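Local coordinates for protein kinectin 1 (Kinesin receptor) (Legionella pneumophila, PDB 4MU6) that is of unknown molecular function but, as a coiled-coil effector with a predicted transmembrane helix, probably acts on host-cell membranes during Legionella infection, at residues K61-V64 with K65-E69; G218-I221 with L222-L225; N7-I10 with E11-V14; W44-S47 with S48-T52; I82-E85 with Q86-E90. One frame throughout, in Å; residues are numbered along the deposited sequence.

Interaction 1: residues K61-V64 with K65-E69; sequences KTEV and KKNLE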
loop_
_atom_site.group_PDB
_atom_site.type_symbol
_atom_site.label_atom_id
_atom_site.label_comp_id
_atom_site.label_asym_id
_atom_site.label_seq_id
_atom_site.Cartn_x
_atom_site.Cartn_y
_atom_site.Cartn_z
ATOM N N LYS A 61 5.659 -14.088 6.214
ATOM C CA LYS A 61 4.677 -13.018 6.236
ATOM C C LYS A 61 5.346 -11.661 6.284
ATOM O O LYS A 61 4.898 -10.711 5.625
ATOM C CB LYS A 61 3.741 -13.172 7.433
ATOM C CG LYS A 61 2.694 -14.252 7.256
ATOM C CD LYS A 61 1.954 -14.521 8.547
ATOM C CE LYS A 61 1.240 -13.286 9.037
ATOM N NZ LYS A 61 0.319 -13.659 10.139
ATOM N N THR A 62 6.415 -11.571 7.071
ATOM C CA THR A 62 7.159 -10.328 7.190
ATOM C C THR A 62 7.786 -9.990 5.844
ATOM O O THR A 62 7.714 -8.852 5.394
ATOM C CB THR A 62 8.253 -10.386 8.305
ATOM O OG1 THR A 62 7.634 -10.562 9.586
ATOM C CG2 THR A 62 9.051 -9.112 8.325
ATOM N N GLU A 63 8.381 -10.989 5.194
ATOM C CA GLU A 63 9.068 -10.761 3.925
ATOM C C GLU A 63 8.153 -10.283 2.770
ATOM O O GLU A 63 8.509 -9.360 2.027
ATOM C CB GLU A 63 9.825 -12.015 3.493
ATOM C CG GLU A 63 10.526 -11.866 2.152
ATOM C CD GLU A 63 11.595 -10.786 2.157
ATOM O OE1 GLU A 63 12.221 -10.553 3.225
ATOM O OE2 GLU A 63 11.812 -10.175 1.085
ATOM N N VAL A 64 6.994 -10.911 2.603
ATOM C CA VAL A 64 6.152 -10.557 1.455
ATOM C C VAL A 64 5.502 -9.202 1.711
ATOM O O VAL A 64 5.380 -8.380 0.803
ATOM C CB VAL A 64 5.102 -11.640 1.114
ATOM C CG1 VAL A 64 4.102 -11.852 2.274
ATOM C CG2 VAL A 64 4.389 -11.308 -0.202
ATOM N N LYS A 65 5.130 -8.956 2.961
ATOM C CA LYS A 65 4.626 -7.641 3.342
ATOM C C LYS A 65 5.613 -6.548 2.954
ATOM O O LYS A 65 5.209 -5.499 2.443
ATOM C CB LYS A 65 4.314 -7.581 4.841
ATOM C CG LYS A 65 4.022 -6.160 5.361
ATOM C CD LYS A 65 3.258 -6.174 6.674
ATOM C CE LYS A 65 4.182 -5.988 7.860
ATOM N NZ LYS A 65 4.718 -4.603 7.922
ATOM N N LYS A 66 6.903 -6.787 3.197
ATOM C CA LYS A 66 7.922 -5.807 2.833
ATOM C C LYS A 66 7.989 -5.582 1.333
ATOM O O LYS A 66 8.034 -4.436 0.878
ATOM C CB LYS A 66 9.305 -6.186 3.377
ATOM C CG LYS A 66 9.509 -5.776 4.834
ATOM C CD LYS A 66 10.917 -6.116 5.307
ATOM C CE LYS A 66 10.995 -6.165 6.832
ATOM N NZ LYS A 66 12.095 -7.059 7.319
ATOM N N ASN A 67 8.003 -6.672 0.570
ATOM C CA ASN A 67 7.913 -6.569 -0.888
ATOM C C ASN A 67 6.710 -5.727 -1.400
ATOM O O ASN A 67 6.865 -4.875 -2.288
ATOM C CB ASN A 67 7.891 -7.970 -1.514
ATOM C CG ASN A 67 9.116 -8.771 -1.176
ATOM O OD1 ASN A 67 10.180 -8.218 -0.909
ATOM N ND2 ASN A 67 8.974 -10.091 -1.173
ATOM N N LEU A 68 5.523 -5.973 -0.841
ATOM C CA LEU A 68 4.297 -5.285 -1.273
ATOM C C LEU A 68 4.297 -3.830 -0.803
ATOM O O LEU A 68 3.869 -2.933 -1.540
ATOM C CB LEU A 68 3.062 -5.979 -0.702
ATOM C CG LEU A 68 2.733 -7.404 -1.130
ATOM C CD1 LEU A 68 1.677 -8.000 -0.198
ATOM C CD2 LEU A 68 2.266 -7.435 -2.559
ATOM N N GLU A 69 4.758 -3.599 0.431
ATOM C CA GLU A 69 4.884 -2.241 0.953
ATOM C C GLU A 69 5.818 -1.422 0.076
ATOM O O GLU A 69 5.545 -0.263 -0.213
ATOM C CB GLU A 69 5.431 -2.236 2.389
ATOM C CG GLU A 69 4.401 -2.482 3.483
ATOM C CD GLU A 69 5.028 -2.491 4.886
ATOM O OE1 GLU A 69 6.238 -2.189 5.001
ATOM O OE2 GLU A 69 4.307 -2.801 5.866
HETATM O O HOH W 1 7.425 -6.424 7.126
#

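Interaction 2: residues G218-I221 with L222-L225; sequences GEDI and LSTL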
loop_
_atom_site.group_PDB
_atom_site.type_symbol
_atom_site.label_atom_id
_atom_site.label_comp_id
_atom_site.label_asym_id
_atom_site.label_seq_id
_atom_site.Cartn_x
_atom_site.Cartn_y
_atom_site.Cartn_z
ATOM N N GLY A 218 10.325 1.667 9.670
ATOM C CA GLY A 218 9.649 0.640 8.907
ATOM C C GLY A 218 8.152 0.591 9.181
ATOM O O GLY A 218 7.437 -0.170 8.549
ATOM N N GLU A 219 7.673 1.395 10.122
ATOM C CA GLU A 219 6.240 1.430 10.441
ATOM C C GLU A 219 5.488 2.508 9.652
ATOM O O GLU A 219 6.102 3.382 9.036
ATOM C CB GLU A 219 6.030 1.677 11.940
ATOM C CG GLU A 219 6.909 0.826 12.859
ATOM C CD GLU A 219 6.567 -0.664 12.825
ATOM O OE1 GLU A 219 5.457 -1.036 12.376
ATOM O OE2 GLU A 219 7.422 -1.466 13.258
ATOM N N ASP A 220 4.158 2.438 9.694
ATOM C CA ASP A 220 3.284 3.477 9.145
ATOM C C ASP A 220 3.465 3.632 7.635
ATOM O O ASP A 220 3.526 4.748 7.127
ATOM C CB ASP A 220 3.492 4.824 9.874
ATOM C CG ASP A 220 2.494 5.917 9.425
ATOM O OD1 ASP A 220 1.273 5.645 9.349
ATOM O OD2 ASP A 220 2.940 7.048 9.131
ATOM N N ILE A 221 3.561 2.514 6.918
ATOM C CA ILE A 221 3.552 2.582 5.464
ATOM C C ILE A 221 2.281 3.284 4.983
ATOM O O ILE A 221 2.322 4.056 4.026
ATOM C CB ILE A 221 3.647 1.186 4.790
ATOM C CG1 ILE A 221 3.503 1.302 3.267
ATOM C CG2 ILE A 221 2.560 0.257 5.311
ATOM C CD1 ILE A 221 4.625 2.079 2.551
ATOM N N LEU A 222 1.159 3.040 5.660
ATOM C CA LEU A 222 -0.132 3.474 5.116
ATOM C C LEU A 222 -0.266 4.985 4.989
ATOM O O LEU A 222 -0.930 5.456 4.066
ATOM C CB LEU A 222 -1.313 2.873 5.896
ATOM C CG LEU A 222 -1.406 1.340 5.767
ATOM C CD1 LEU A 222 -2.442 0.754 6.714
ATOM C CD2 LEU A 222 -1.715 0.966 4.327
ATOM N N SER A 223 0.373 5.744 5.887
ATOM C CA SER A 223 0.263 7.209 5.831
ATOM C C SER A 223 1.100 7.796 4.692
ATOM O O SER A 223 1.005 8.980 4.395
ATOM C CB SER A 223 0.619 7.876 7.169
ATOM O OG SER A 223 -0.202 7.410 8.232
ATOM N N THR A 224 1.904 6.969 4.032
ATOM C CA THR A 224 2.584 7.440 2.828
ATOM C C THR A 224 1.732 7.225 1.571
ATOM O O THR A 224 2.161 7.556 0.467
ATOM C CB THR A 224 3.945 6.757 2.623
ATOM O OG1 THR A 224 3.747 5.440 2.085
ATOM C CG2 THR A 224 4.705 6.662 3.954
ATOM N N LEU A 225 0.539 6.653 1.727
ATOM C CA LEU A 225 -0.293 6.335 0.559
ATOM C C LEU A 225 -1.621 7.077 0.579
ATOM O O LEU A 225 -2.151 7.379 1.649
ATOM C CB LEU A 225 -0.569 4.832 0.492
ATOM C CG LEU A 225 0.675 3.956 0.650
ATOM C CD1 LEU A 225 0.270 2.512 0.872
ATOM C CD2 LEU A 225 1.580 4.094 -0.566
#

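Interaction 3: residues N7-I10 with E11-V14; sequences NCNI and EELV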
loop_
_atom_site.group_PDB
_atom_site.type_symbol
_atom_site.label_atom_id
_atom_site.label_comp_id
_atom_site.label_asym_id
_atom_site.label_seq_id
_atom_site.Cartn_x
_atom_site.Cartn_y
_atom_site.Cartn_z
ATOM N N ASN A 7 9.418 -24.108 1.161
ATOM C CA ASN A 7 10.566 -24.992 0.988
ATOM C C ASN A 7 10.721 -26.010 2.116
ATOM O O ASN A 7 11.753 -26.676 2.226
ATOM C CB ASN A 7 11.846 -24.173 0.826
ATOM C CG ASN A 7 11.868 -23.392 -0.470
ATOM O OD1 ASN A 7 11.757 -23.968 -1.555
ATOM N ND2 ASN A 7 11.979 -22.067 -0.367
ATOM N N CYS A 8 9.690 -26.136 2.945
ATOM C CA CYS A 8 9.744 -27.048 4.080
ATOM C C CYS A 8 9.512 -28.494 3.657
ATOM O O CYS A 8 8.461 -28.833 3.110
ATOM C CB CYS A 8 8.726 -26.648 5.152
ATOM S SG CYS A 8 8.862 -27.571 6.714
ATOM N N ASN A 9 10.515 -29.331 3.900
ATOM C CA ASN A 9 10.368 -30.780 3.818
ATOM C C ASN A 9 9.839 -31.229 5.164
ATOM O O ASN A 9 10.594 -31.308 6.118
ATOM C CB ASN A 9 11.731 -31.422 3.588
ATOM C CG ASN A 9 11.643 -32.918 3.312
ATOM O OD1 ASN A 9 10.888 -33.649 3.960
ATOM N ND2 ASN A 9 12.416 -33.375 2.337
ATOM N N ILE A 10 8.547 -31.511 5.254
ATOM C CA ILE A 10 7.939 -31.747 6.560
ATOM C C ILE A 10 8.502 -32.992 7.269
ATOM O O ILE A 10 8.664 -33.002 8.490
ATOM C CB ILE A 10 6.390 -31.772 6.471
ATOM C CG1 ILE A 10 5.757 -31.632 7.856
ATOM C CG2 ILE A 10 5.912 -33.015 5.771
ATOM C CD1 ILE A 10 5.927 -30.247 8.447
ATOM N N GLU A 11 8.832 -34.024 6.497
ATOM C CA GLU A 11 9.360 -35.265 7.057
ATOM C C GLU A 11 10.732 -35.033 7.674
ATOM O O GLU A 11 11.029 -35.501 8.777
ATOM C CB GLU A 11 9.448 -36.344 5.976
ATOM C CG GLU A 11 9.930 -37.680 6.488
ATOM C CD GLU A 11 9.773 -38.797 5.464
ATOM O OE1 GLU A 11 8.734 -38.834 4.760
ATOM O OE2 GLU A 11 10.695 -39.638 5.365
ATOM N N GLU A 12 11.570 -34.302 6.957
ATOM C CA GLU A 12 12.907 -33.990 7.440
ATOM C C GLU A 12 12.869 -33.085 8.681
ATOM O O GLU A 12 13.724 -33.189 9.560
ATOM C CB GLU A 12 13.694 -33.335 6.314
ATOM C CG GLU A 12 15.164 -33.186 6.563
ATOM C CD GLU A 12 15.857 -32.552 5.379
ATOM O OE1 GLU A 12 15.304 -32.637 4.261
ATOM O OE2 GLU A 12 16.941 -31.956 5.564
ATOM N N LEU A 13 11.875 -32.207 8.761
ATOM C CA LEU A 13 11.759 -31.327 9.927
ATOM C C LEU A 13 11.382 -32.119 11.177
ATOM O O LEU A 13 12.008 -31.978 12.230
ATOM C CB LEU A 13 10.741 -30.211 9.685
ATOM C CG LEU A 13 10.511 -29.253 10.864
ATOM C CD1 LEU A 13 11.793 -28.554 11.228
ATOM C CD2 LEU A 13 9.449 -28.230 10.528
ATOM N N VAL A 14 10.355 -32.953 11.055
ATOM C CA VAL A 14 9.906 -33.761 12.184
ATOM C C VAL A 14 11.030 -34.680 12.659
ATOM O O VAL A 14 11.255 -34.832 13.864
ATOM C CB VAL A 14 8.642 -34.566 11.821
ATOM C CG1 VAL A 14 8.167 -35.402 13.000
ATOM C CG2 VAL A 14 7.532 -33.603 11.366
#

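Interaction 4: residues W44-S47 with S48-T52; sequences WIHS and SVTAT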
loop_
_atom_site.group_PDB
_atom_site.type_symbol
_atom_site.label_atom_id
_atom_site.label_comp_id
_atom_site.label_asym_id
_atom_site.label_seq_id
_atom_site.Cartn_x
_atom_site.Cartn_y
_atom_site.Cartn_z
ATOM N N TRP A 44 5.783 -33.132 23.390
ATOM C CA TRP A 44 6.946 -32.249 23.426
ATOM C C TRP A 44 7.496 -31.987 22.025
ATOM O O TRP A 44 7.897 -30.876 21.701
ATOM C CB TRP A 44 8.053 -32.822 24.312
ATOM C CG TRP A 44 9.253 -31.913 24.395
ATOM C CD1 TRP A 44 10.355 -31.919 23.576
ATOM C CD2 TRP A 44 9.458 -30.852 25.335
ATOM N NE1 TRP A 44 11.232 -30.931 23.961
ATOM C CE2 TRP A 44 10.708 -30.265 25.038
ATOM C CE3 TRP A 44 8.704 -30.337 26.396
ATOM C CZ2 TRP A 44 11.223 -29.197 25.770
ATOM C CZ3 TRP A 44 9.220 -29.271 27.125
ATOM C CH2 TRP A 44 10.465 -28.711 26.804
ATOM N N ILE A 45 7.524 -33.025 21.203
ATOM C CA ILE A 45 8.093 -32.917 19.868
ATOM C C ILE A 45 7.174 -32.141 18.921
ATOM O O ILE A 45 7.626 -31.294 18.142
ATOM C CB ILE A 45 8.404 -34.311 19.287
ATOM C CG1 ILE A 45 9.384 -35.048 20.205
ATOM C CG2 ILE A 45 8.979 -34.192 17.887
ATOM C CD1 ILE A 45 9.597 -36.537 19.855
ATOM N N HIS A 46 5.882 -32.427 18.986
ATOM C CA HIS A 46 4.941 -31.709 18.142
ATOM C C HIS A 46 4.891 -30.216 18.476
ATOM O O HIS A 46 4.731 -29.387 17.576
ATOM C CB HIS A 46 3.537 -32.302 18.201
ATOM C CG HIS A 46 2.643 -31.774 17.125
ATOM N ND1 HIS A 46 2.990 -31.823 15.791
ATOM C CD2 HIS A 46 1.451 -31.139 17.183
ATOM C CE1 HIS A 46 2.036 -31.262 15.072
ATOM N NE2 HIS A 46 1.088 -30.843 15.891
ATOM N N SER A 47 5.040 -29.885 19.759
ATOM C CA SER A 47 5.209 -28.498 20.186
ATOM C C SER A 47 6.419 -27.849 19.533
ATOM O O SER A 47 6.295 -26.767 18.958
ATOM C CB SER A 47 5.330 -28.386 21.706
ATOM O OG SER A 47 4.071 -28.565 22.324
ATOM N N SER A 48 7.582 -28.500 19.600
ATOM C CA SER A 48 8.777 -27.895 19.012
ATOM C C SER A 48 8.712 -27.751 17.475
ATOM O O SER A 48 9.167 -26.740 16.939
ATOM C CB SER A 48 10.075 -28.575 19.497
ATOM O OG SER A 48 10.449 -29.685 18.702
ATOM N N VAL A 49 8.158 -28.741 16.770
ATOM C CA VAL A 49 7.934 -28.622 15.323
ATOM C C VAL A 49 6.963 -27.463 15.046
ATOM O O VAL A 49 7.190 -26.645 14.157
ATOM C CB VAL A 49 7.346 -29.907 14.731
ATOM C CG1 VAL A 49 6.926 -29.694 13.258
ATOM C CG2 VAL A 49 8.338 -31.052 14.858
ATOM N N THR A 50 5.889 -27.395 15.830
ATOM C CA THR A 50 4.884 -26.353 15.665
ATOM C C THR A 50 5.462 -24.945 15.859
ATOM O O THR A 50 5.108 -24.042 15.109
ATOM C CB THR A 50 3.647 -26.589 16.576
ATOM O OG1 THR A 50 3.020 -27.830 16.218
ATOM C CG2 THR A 50 2.612 -25.453 16.439
ATOM N N ALA A 51 6.361 -24.766 16.832
ATOM C CA ALA A 51 6.986 -23.454 17.068
ATOM C C ALA A 51 7.884 -23.065 15.900
ATOM O O ALA A 51 7.856 -21.913 15.439
ATOM C CB ALA A 51 7.775 -23.414 18.419
ATOM N N THR A 52 8.666 -24.029 15.413
ATOM C CA THR A 52 9.472 -23.815 14.212
ATOM C C THR A 52 8.613 -23.398 13.014
ATOM O O THR A 52 8.976 -22.492 12.263
ATOM C CB THR A 52 10.273 -25.065 13.832
ATOM O OG1 THR A 52 11.294 -25.299 14.810
ATOM C CG2 THR A 52 10.918 -24.896 12.444
#

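Interaction 5: residues I82-E85 with Q86-E90; sequences IQKE and QDDAE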
loop_
_atom_site.group_PDB
_atom_site.type_symbol
_atom_site.label_atom_id
_atom_site.label_comp_id
_atom_site.label_asym_id
_atom_site.label_seq_id
_atom_site.Cartn_x
_atom_site.Cartn_y
_atom_site.Cartn_z
ATOM N N ILE A 82 4.853 13.211 -10.259
ATOM C CA ILE A 82 4.124 13.566 -11.469
ATOM C C ILE A 82 3.108 14.665 -11.202
ATOM O O ILE A 82 3.050 15.644 -11.933
ATOM C CB ILE A 82 3.400 12.349 -12.075
ATOM C CG1 ILE A 82 4.413 11.428 -12.749
ATOM C CG2 ILE A 82 2.341 12.791 -13.074
ATOM C CD1 ILE A 82 5.376 12.165 -13.666
ATOM N N GLN A 83 2.312 14.503 -10.148
ATOM C CA GLN A 83 1.283 15.490 -9.835
ATOM C C GLN A 83 1.911 16.837 -9.461
ATOM O O GLN A 83 1.321 17.890 -9.688
ATOM C CB GLN A 83 0.376 14.987 -8.709
ATOM C CG GLN A 83 -0.720 15.964 -8.304
ATOM C CD GLN A 83 -1.417 15.563 -7.013
ATOM O OE1 GLN A 83 -0.853 15.672 -5.909
ATOM N NE2 GLN A 83 -2.646 15.087 -7.143
ATOM N N LYS A 84 3.116 16.797 -8.895
ATOM C CA LYS A 84 3.814 18.013 -8.533
ATOM C C LYS A 84 4.253 18.798 -9.756
ATOM O O LYS A 84 4.124 20.014 -9.784
ATOM C CB LYS A 84 5.017 17.739 -7.651
ATOM C CG LYS A 84 5.491 18.977 -6.932
ATOM C CD LYS A 84 6.745 18.715 -6.112
ATOM C CE LYS A 84 7.146 19.976 -5.356
ATOM N NZ LYS A 84 6.989 21.184 -6.218
ATOM N N GLU A 85 4.777 18.109 -10.761
ATOM C CA GLU A 85 5.228 18.775 -11.980
ATOM C C GLU A 85 4.076 19.359 -12.786
ATOM O O GLU A 85 4.196 20.444 -13.369
ATOM C CB GLU A 85 6.035 17.810 -12.849
ATOM C CG GLU A 85 7.406 17.522 -12.294
ATOM C CD GLU A 85 7.840 16.098 -12.549
ATOM O OE1 GLU A 85 7.152 15.401 -13.325
ATOM O OE2 GLU A 85 8.859 15.674 -11.966
ATOM N N GLN A 86 2.966 18.630 -12.832
ATOM C CA GLN A 86 1.777 19.119 -13.505
ATOM C C GLN A 86 1.158 20.297 -12.759
ATOM O O GLN A 86 0.760 21.285 -13.375
ATOM C CB GLN A 86 0.763 17.992 -13.714
ATOM C CG GLN A 86 1.194 17.037 -14.805
ATOM C CD GLN A 86 0.483 15.706 -14.750
ATOM O OE1 GLN A 86 -0.120 15.342 -13.730
ATOM N NE2 GLN A 86 0.548 14.960 -15.855
ATOM N N ASP A 87 1.081 20.206 -11.438
ATOM C CA ASP A 87 0.605 21.343 -10.661
ATOM C C ASP A 87 1.510 22.557 -10.851
ATOM O O ASP A 87 1.018 23.659 -11.073
ATOM C CB ASP A 87 0.470 21.004 -9.177
ATOM C CG ASP A 87 -0.718 20.105 -8.891
ATOM O OD1 ASP A 87 -1.488 19.791 -9.834
ATOM O OD2 ASP A 87 -0.882 19.714 -7.716
ATOM N N ASP A 88 2.822 22.353 -10.779
ATOM C CA ASP A 88 3.767 23.453 -10.935
ATOM C C ASP A 88 3.609 24.136 -12.281
ATOM O O ASP A 88 3.614 25.369 -12.372
ATOM C CB ASP A 88 5.205 22.961 -10.789
ATOM C CG ASP A 88 5.592 22.681 -9.341
ATOM O OD1 ASP A 88 4.820 23.050 -8.426
ATOM O OD2 ASP A 88 6.682 22.101 -9.120
ATOM N N ALA A 89 3.468 23.333 -13.332
ATOM C CA ALA A 89 3.307 23.856 -14.689
ATOM C C ALA A 89 2.000 24.625 -14.888
ATOM O O ALA A 89 1.953 25.621 -15.627
ATOM C CB ALA A 89 3.405 22.719 -15.694
ATOM N N GLU A 90 0.931 24.150 -14.254
ATOM C CA GLU A 90 -0.353 24.830 -14.353
ATOM C C GLU A 90 -0.285 26.157 -13.603
ATOM O O GLU A 90 -0.796 27.165 -14.072
ATOM C CB GLU A 90 -1.502 23.963 -13.817
ATOM C CG GLU A 90 -2.860 24.672 -13.878
ATOM C CD GLU A 90 -4.008 23.888 -13.237
ATOM O OE1 GLU A 90 -3.967 23.644 -12.004
ATOM O OE2 GLU A 90 -4.964 23.535 -13.972
HETATM O O HOH W 2 4.479 22.502 -5.239
#

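Interaction 1: residues K61-V64 with K65-E69
Lys65 starts its side chain against the turn that precedes it, with CB 3.3 Å from Lys61 O, the carbonyl that its own backbone N uses as acceptor. The first torsion places CG beside the carbonyl carbon (chi1 170°), and CD carries the chain onward before bends at chi3 and chi4 fold CE and the ammonium group over toward the next turn of the helix. At the tip, NZ forms a salt bridge with Glu69 OE2 at 2.8 Å, approaching 35° out of the carboxylate plane. A water adds a second, weak link to the same nitrogen. It donates to Thr62 O at 3.0 Å, so the ammonium group is tied forward to a carboxylate and, more loosely, back to the preceding turn. Thr62 O also accepts the backbone bond from Lys66 N. Beside this, Thr62 and Lys66 lie alongside each other and point the same way, methyl CG2 resting 3.8 Å from Lys66 NZ; the Thr62 hydroxyl bonds to Asp58 O. On another side of the helix, Val64 O receives Leu68 N at 2.9 Å, and Val64 CG2 and Leu68 CD1 make a loose apolar contact at 4.3 Å. Lys65 and Leu68 both lean on Ile237 of helix 227-273, while Lys61 bridges to Glu245 of that helix. This i to i+4 pairing within helix 43-105 gives the buried Glu69 a counter-charge from its own helix, which would probably help it stay ionised where solvent is limited.

Interaction 2: residues G218-I221 with L222-L225
Two hydroxyl groups of the 222-225 segment reach back to residues three positions earlier. Ser223 OG donates to Asp220 OD1 at 2.6 Å, and the carboxylate oxygen receives it on its syn lone pair, the side of the second oxygen. Thr224 OG1 donates to Ile221 O at 2.8 Å and lies in the plane of that carbonyl. The same oxygen takes a backbone bond from Thr224 N at 2.9 Å, which comes in from above the plane (47° out of it), so one threonine grips it twice. Its hydroxyl can do so because chi1 of 78° sets OG1 between the backbone N and the carbonyl carbon. The Thr224 N bond, from residue i+3 to i, opens a short 3-10 turn (222-224) in the loop joining helix 158-217 to helix 227-273, and the two hydroxyl bonds brace it from the side chains. Apolar contacts gather on Ile221. Its CG1 lies 4.2 Å from Leu225 CD1, and its CG2 4.1 Å from Leu222 CG. The Ile221 CD1 methyl sits beside the Thr224 hydroxyl, 3.5 Å from OG1, the two side chains crossing at about a right angle. Outside the loop, Ile221 packs on Glu69 and Tyr73 of helix 43-105 and on Leu233 of helix 227-273, whereas Asp220, Ser223 and Thr224 all touch Ala210 of helix 158-217.

Interaction 3: residues N7-I10 with E11-V14
Asn9 OD1 accepts a hydrogen bond from Glu12 N at 3.1 Å, a nearly straight bond (N-H...O 166°) that makes Asn9 the N-cap of helix 10-22. The amide oxygen is met from well above its own plane, 56° out. With CG turned to the side of the carbonyl carbon (chi1 -173°), the Asn9 side chain folds over the first turn and supplies an acceptor to a backbone N-H that has no earlier helical carbonyl to use. Regular helical bonding begins at once: Leu13 N bonds to Asn9 O, and Val14 N to Ile10 O. Glu12 crosses the capping side chain at about a right angle. Its CB lies 3.7 Å from Asn9 CG, and the carboxylate and amide planes are steeply inclined to each other. On another side of the turn, Cys8, just before the cap, meets Leu13 through SG and CD2 at 3.9 Å. Spanning the cap in this way, the pair occupies the positions of a hydrophobic staple. Both side chains also touch Leu53 of helix 43-105, and Leu13 packs further on Val49 and Thr52, so the start of helix 10-22 packs against helix 43-105. Ile10 and Val14 face helix 227-273, where both rest on Ala255. Between these two, CG1 of Ile10 lies 4.4 Å from CG2 of Val14, and that same Val14 methyl sits tightly, 3.1 Å from Ile10 O.

Interaction 4: residues W44-S47 with S48-T52
The imidazole of His46 has the hydroxyl of Thr50 over one face, with OG1 3.6 Å above the ring plane and close to its centre. This oxygen is not aimed at a ring nitrogen, for its proton goes to His46 O at 2.7 Å. A torsion that holds OG1 beside the backbone N of Thr50 (chi1 -62°) aims the hydroxyl back at the preceding turn. The same carbonyl accepts Thr50 N at 2.9 Å, and the two donors come from opposite faces of its plane. His46 also touches Ile252 and Asp256 of helix 227-273. One residue earlier, Ile45 O takes the amide of Val49 in a nearly straight bond (172°), and the CG2 methyls of these two residues stand 4.4 Å apart. They belong to a buried face: Ile45 reaches Phe21 and Phe263, while Val49 reaches His17. Ser48 OG is hydrogen-bonded to His17 ND1, its stronger partner, while a weak approach to Ile45 O remains unsettled. Near the start of the long helix 43-105, therefore, the Thr50 hydroxyl serves its own helix's backbone, while that of Ser48 reaches across to His17 of helix 10-22. Because the Thr50 proton is committed to His46 O, off to the side of the ring, the hydroxyl probably turns lone-pair density toward the imidazole face.

Interaction 5: residues I82-E85 with Q86-E90
Lys84 and Asp88, one turn apart on helix 43-105, form a salt bridge between NZ and OD2 at 3.1 Å. The ammonium group uses the syn lone pair of OD2, the side of the second oxygen. A water spans the same pair, accepting from Lys84 NZ at 3.0 Å and donating to Asp88 OD1 at 3.3 Å, so both carboxylate oxygens are engaged. The lysine chain is extended as far as CE, and a bend at the last torsion (chi4 -41°) brings NZ round to the acid. A turn of backbone sets the spacing, since Asp88 N bonds to Lys84 O at 2.9 Å. Next to it, Gln83 and Asp87 cross with their flat ends nearly parallel, 14° between amide and carboxylate planes; the side chains come nearest at Gln83 CG and Asp87 OD2, 3.8 Å. Both are directed by helix 158-217: Arg204 bridges to Asp87 OD2 and bonds to Gln83 OE1, and His200 ND1 makes a further hydrogen bond with that same Asp87 oxygen. On another flank, Ile82 CG2 lies 3.6 Å from Gln86 OE1, the two side chains crossing obliquely so that the methyl meets the amide oxygen. Lys84 touches Arg204 as well, so two cations sit near two aspartates in this predicted coiled-coil stretch. The exposed Lys84-Asp88 pair is confined to one helix, while Asp87, reaching across the interface, probably stays charged, paired with Arg204 and hydrogen-bonded to His200.

Overall arrangement
Interactions 4, 1 and 5, in that order along the chain, are separate turns of helix 43-105, whereas interaction 2 is a loop turn and interaction 3 the start of helix 10-22. Interactions 2 and 4 are partly buried and combine hydroxyl-to-carbonyl bonds with apolar packing; interactions 1, 3 and 5 lie at the surface, the first and last relying on lysine-acid pairs with water, the third on a cap. Interactions 3 and 4 pack directly through Leu13 and Val14 on Val49 and Thr52, and interaction 1 touches interaction 2 where Glu69 meets Ile221. Interaction 5 lies across the chain's centre from interactions 3 and 4, its centre 57 Å from that of interaction 4.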